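Local coordinates for protein MtVAO615 (Myceliophthora thermophila, PDB 6F72) that is probably an oxidoreductase that carries bicovalently bound FAD and, once reduced, reacts rapidly with molecular oxygen, though no substrate has been identified, at residues Phe309-Ala313 against Val314-Val318; Ile418-Ser421 against Leu422-Pro426. All coordinates share one frame; numbering follows the deposited sequence.

Overall arrangement
Both contacts are local and belong to strand-to-helix junctions on one seven-stranded antiparallel sheet, which with the helices packed on it is consistent with the substrate-binding (cap) domain of VAO-type flavoproteins. Coming from the N terminus, strand 302-310 ends at Asn310, and interaction 1 closes the short turn into helix 316-335. About a hundred residues later, interaction 2 spans the end of edge strand 412-419 and the short helix 420-424, closing the turn that leads to helix 426-439. The contacts are in series, neither nested nor crossed, with centres 23 Å apart. Helix 316-335 links them: it starts in interaction 1, and its His327, Pro331 and Asp335 meet side chains of interaction 2.

Interaction 1: residues Phe309-Ala313 against Val314-Val318; sequences FNDSA and VGNEV. With NAG (2-acetamido-2-deoxy-beta-D-glucopyranose), chain F.
Asp311 OD2 is gripped by two side-chain amides: Asn316 ND2 reaches it at 2.8 Å across the contact, and Asn347 ND2, from the loop before strand 348-356, supplies a second bond. The setting is a strand-turn-helix junction, with a tight turn between strand 302-310 and the start of helix 316-335. The Asn316 bond is nearly straight (162°) and lies close to the plane of its own amide, while OD2 accepts on its anti lone pair, the one turned from OD1. Carboxylate and amide planes are turned 70° apart. Asn316 has CG anti to its backbone N (chi1 -159°), which carries the amide back to the aspartate; its ND2 also donates to Asn346 O, tying amide and carboxylate to the same neighbouring loop.

The backbone closes the turn: Gly315 N donates to Asp311 O at 2.9 Å, and Val314 N adds a weak bond to the same oxygen. Glycine suits the N-cap position here because phi is positive. Val314 turns CG2 to Asn310 O at 3.9 Å and also packs on Ile379. On the preceding side, Asn310 forms an Asx turn, its OD1 accepting from Ser312 N at 3.1 Å. Asn310-Asp311-Ser312 is the Asn-X-Ser sequon, so Ser312 serves both it and the Asx turn. The amide's other branch carries the N-glycan: Asn310 ND2 is covalently joined to C1 of the sugar, 1.5 Å away.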
# COMPACT_ATOMS: atom_id res chain seq x y z
N PHE A 309 -23.85 10.01 9.08
CA PHE A 309 -25.12 10.59 8.66
C PHE A 309 -25.62 9.95 7.37
O PHE A 309 -24.81 9.43 6.58
CB PHE A 309 -25.03 12.12 8.52
CG PHE A 309 -24.06 12.60 7.47
CD1 PHE A 309 -24.45 12.74 6.13
CD2 PHE A 309 -22.74 12.95 7.82
CE1 PHE A 309 -23.56 13.20 5.17
CE2 PHE A 309 -21.85 13.41 6.86
CZ PHE A 309 -22.25 13.54 5.53
N ASN A 310 -26.93 9.99 7.15
CA ASN A 310 -27.56 9.36 5.97
C ASN A 310 -28.68 10.19 5.31
O ASN A 310 -28.89 11.35 5.66
CB ASN A 310 -28.00 7.93 6.30
CG ASN A 310 -29.01 7.86 7.43
OD1 ASN A 310 -30.10 8.43 7.36
ND2 ASN A 310 -28.65 7.13 8.49
N ASP A 311 -29.40 9.58 4.36
CA ASP A 311 -30.45 10.29 3.61
C ASP A 311 -31.90 9.95 4.00
O ASP A 311 -32.84 10.45 3.38
CB ASP A 311 -30.22 10.18 2.08
CG ASP A 311 -30.38 8.77 1.53
OD1 ASP A 311 -30.82 7.85 2.25
OD2 ASP A 311 -30.07 8.58 0.33
N SER A 312 -32.06 9.15 5.05
CA SER A 312 -33.36 8.63 5.51
C SER A 312 -34.35 9.67 6.04
O SER A 312 -35.52 9.36 6.24
CB SER A 312 -33.17 7.55 6.58
OG SER A 312 -32.37 6.50 6.09
N ALA A 313 -33.87 10.89 6.26
CA ALA A 313 -34.69 11.98 6.80
C ALA A 313 -34.73 13.20 5.88
O ALA A 313 -35.65 14.03 5.99
CB ALA A 313 -34.20 12.38 8.18
N VAL A 314 -33.76 13.31 4.98
CA VAL A 314 -33.60 14.52 4.15
C VAL A 314 -33.66 14.29 2.64
O VAL A 314 -33.79 15.25 1.86
CB VAL A 314 -32.29 15.29 4.50
CG1 VAL A 314 -32.40 15.96 5.86
CG2 VAL A 314 -31.06 14.39 4.41
N GLY A 315 -33.59 13.02 2.24
CA GLY A 315 -33.50 12.64 0.83
C GLY A 315 -32.08 12.73 0.32
O GLY A 315 -31.22 13.37 0.93
N ASN A 316 -31.83 12.10 -0.83
CA ASN A 316 -30.48 11.92 -1.36
C ASN A 316 -29.80 13.22 -1.79
O ASN A 316 -28.57 13.33 -1.71
CB ASN A 316 -30.49 10.92 -2.52
CG ASN A 316 -29.13 10.32 -2.78
OD1 ASN A 316 -28.53 10.54 -3.83
ND2 ASN A 316 -28.64 9.54 -1.82
N GLU A 317 -30.59 14.18 -2.24
CA GLU A 317 -30.06 15.46 -2.71
C GLU A 317 -29.42 16.31 -1.60
O GLU A 317 -28.37 16.91 -1.82
CB GLU A 317 -31.12 16.25 -3.47
CG GLU A 317 -31.09 16.02 -4.97
CD GLU A 317 -29.86 16.62 -5.66
OE1 GLU A 317 -29.33 17.66 -5.20
OE2 GLU A 317 -29.42 16.06 -6.69
N VAL A 318 -30.07 16.34 -0.43
CA VAL A 318 -29.55 17.05 0.75
C VAL A 318 -28.33 16.32 1.31
O VAL A 318 -27.36 16.96 1.74
CB VAL A 318 -30.64 17.28 1.84
CG1 VAL A 318 -30.05 17.85 3.13
CG2 VAL A 318 -31.75 18.20 1.33
C1 NAG F . -29.50 6.93 9.65
C2 NAG F . -29.40 5.50 10.18
C3 NAG F . -30.27 5.30 11.44
C4 NAG F . -30.06 6.42 12.46
C5 NAG F . -30.31 7.77 11.77
C6 NAG F . -30.23 8.97 12.72
C7 NAG F . -28.94 3.85 8.37
C8 NAG F . -29.60 2.93 7.38
N2 NAG F . -29.79 4.54 9.15
O3 NAG F . -29.98 4.03 12.03
O4 NAG F . -30.92 6.22 13.59
O5 NAG F . -29.38 7.93 10.68
O6 NAG F . -28.87 9.25 13.07
O7 NAG F . -27.72 3.92 8.44

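Interaction 2: residues Ile418-Ser421 against Leu422-Pro426; sequences IPRS and LVTDP
Directly after strand 412-419 the backbone winds into the short helix 420-424, in which Thr424 N donates to Arg420 O at 3.0 Å; weak bonds from Leu422 N to Pro419 O and from Asp425 N to Ser421 O flank it. Proline is tolerated at the N-cap because the helix asks no N-H of this residue, and its phi of -54° is natural to the ring. The Leu422 and Pro419 side chains run alongside each other in the same direction, with Leu422 CD1 against CD and CG of the ring, 3.8 Å from Pro419 CD. Ile418 CG2 lies 4.3 Å from Val423 CG2, a looser apolar touch beside Met473 and Phe436. With chi1 at 56°, Thr424 OG1 is folded back over its own backbone, 3.1 Å from Arg420 O, while its methyl CG2 meets Arg420 CG at 4.0 Å.

Ile418 and Val423 thus pack on the sheet and neighbouring helices, and Leu422 on the loop at Thr510 and Pro511. Beyond its aliphatic touch, the Arg420 guanidinium ties the short helix to helix 316-335 by a salt bridge with Asp335, and Asp425 OD1, bonded to Lys427 N, caps the first turn of helix 426-439.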
# COMPACT_ATOMS: atom_id res chain seq x y z
N ILE A 418 -6.81 14.43 -3.91
CA ILE A 418 -7.68 15.56 -4.26
C ILE A 418 -7.18 16.85 -3.57
O ILE A 418 -7.21 16.94 -2.34
CB ILE A 418 -9.16 15.25 -3.91
CG1 ILE A 418 -9.63 13.95 -4.59
CG2 ILE A 418 -10.07 16.42 -4.29
CD1 ILE A 418 -11.01 13.45 -4.21
N PRO A 419 -6.71 17.84 -4.37
CA PRO A 419 -6.26 19.15 -3.84
C PRO A 419 -7.30 19.85 -2.97
O PRO A 419 -8.49 19.81 -3.27
CB PRO A 419 -6.01 19.99 -5.10
CG PRO A 419 -5.82 19.02 -6.20
CD PRO A 419 -6.43 17.69 -5.81
N ARG A 420 -6.84 20.47 -1.89
CA ARG A 420 -7.67 21.35 -1.04
C ARG A 420 -8.41 22.46 -1.81
O ARG A 420 -9.57 22.76 -1.48
CB ARG A 420 -6.80 22.00 0.03
CG ARG A 420 -7.58 22.60 1.19
CD ARG A 420 -6.68 23.50 2.02
NE ARG A 420 -6.86 23.25 3.45
CZ ARG A 420 -6.01 22.57 4.22
NH1 ARG A 420 -4.90 22.06 3.73
NH2 ARG A 420 -6.29 22.39 5.50
N SER A 421 -7.76 23.04 -2.81
CA SER A 421 -8.33 24.18 -3.56
C SER A 421 -9.59 23.80 -4.35
O SER A 421 -10.48 24.62 -4.55
CB SER A 421 -7.28 24.81 -4.48
OG SER A 421 -6.66 23.80 -5.27
N LEU A 422 -9.67 22.53 -4.76
CA LEU A 422 -10.86 22.00 -5.43
C LEU A 422 -12.07 21.94 -4.49
O LEU A 422 -13.17 22.36 -4.87
CB LEU A 422 -10.59 20.64 -6.07
CG LEU A 422 -9.63 20.61 -7.27
CD1 LEU A 422 -9.39 19.18 -7.69
CD2 LEU A 422 -10.09 21.44 -8.47
N VAL A 423 -11.83 21.48 -3.27
CA VAL A 423 -12.87 21.34 -2.24
C VAL A 423 -13.35 22.69 -1.69
O VAL A 423 -14.55 22.89 -1.48
CB VAL A 423 -12.38 20.46 -1.07
CG1 VAL A 423 -13.41 20.42 0.04
CG2 VAL A 423 -12.05 19.05 -1.55
N THR A 424 -12.42 23.60 -1.44
CA THR A 424 -12.75 24.89 -0.79
C THR A 424 -13.46 25.90 -1.70
O THR A 424 -14.09 26.85 -1.20
CB THR A 424 -11.51 25.50 -0.13
OG1 THR A 424 -10.48 25.65 -1.11
CG2 THR A 424 -11.02 24.58 0.98
N ASP A 425 -13.37 25.70 -3.02
CA ASP A 425 -14.19 26.44 -4.00
C ASP A 425 -15.48 25.65 -4.34
O ASP A 425 -15.40 24.61 -5.00
CB ASP A 425 -13.37 26.76 -5.26
CG ASP A 425 -14.21 27.43 -6.38
OD1 ASP A 425 -15.31 27.96 -6.13
OD2 ASP A 425 -13.75 27.43 -7.53
N PRO A 426 -16.67 26.17 -3.93
CA PRO A 426 -17.98 25.53 -4.19
C PRO A 426 -18.21 25.02 -5.62
O PRO A 426 -18.86 23.98 -5.81
CB PRO A 426 -18.99 26.64 -3.87
CG PRO A 426 -18.30 27.51 -2.88
CD PRO A 426 -16.82 27.44 -3.19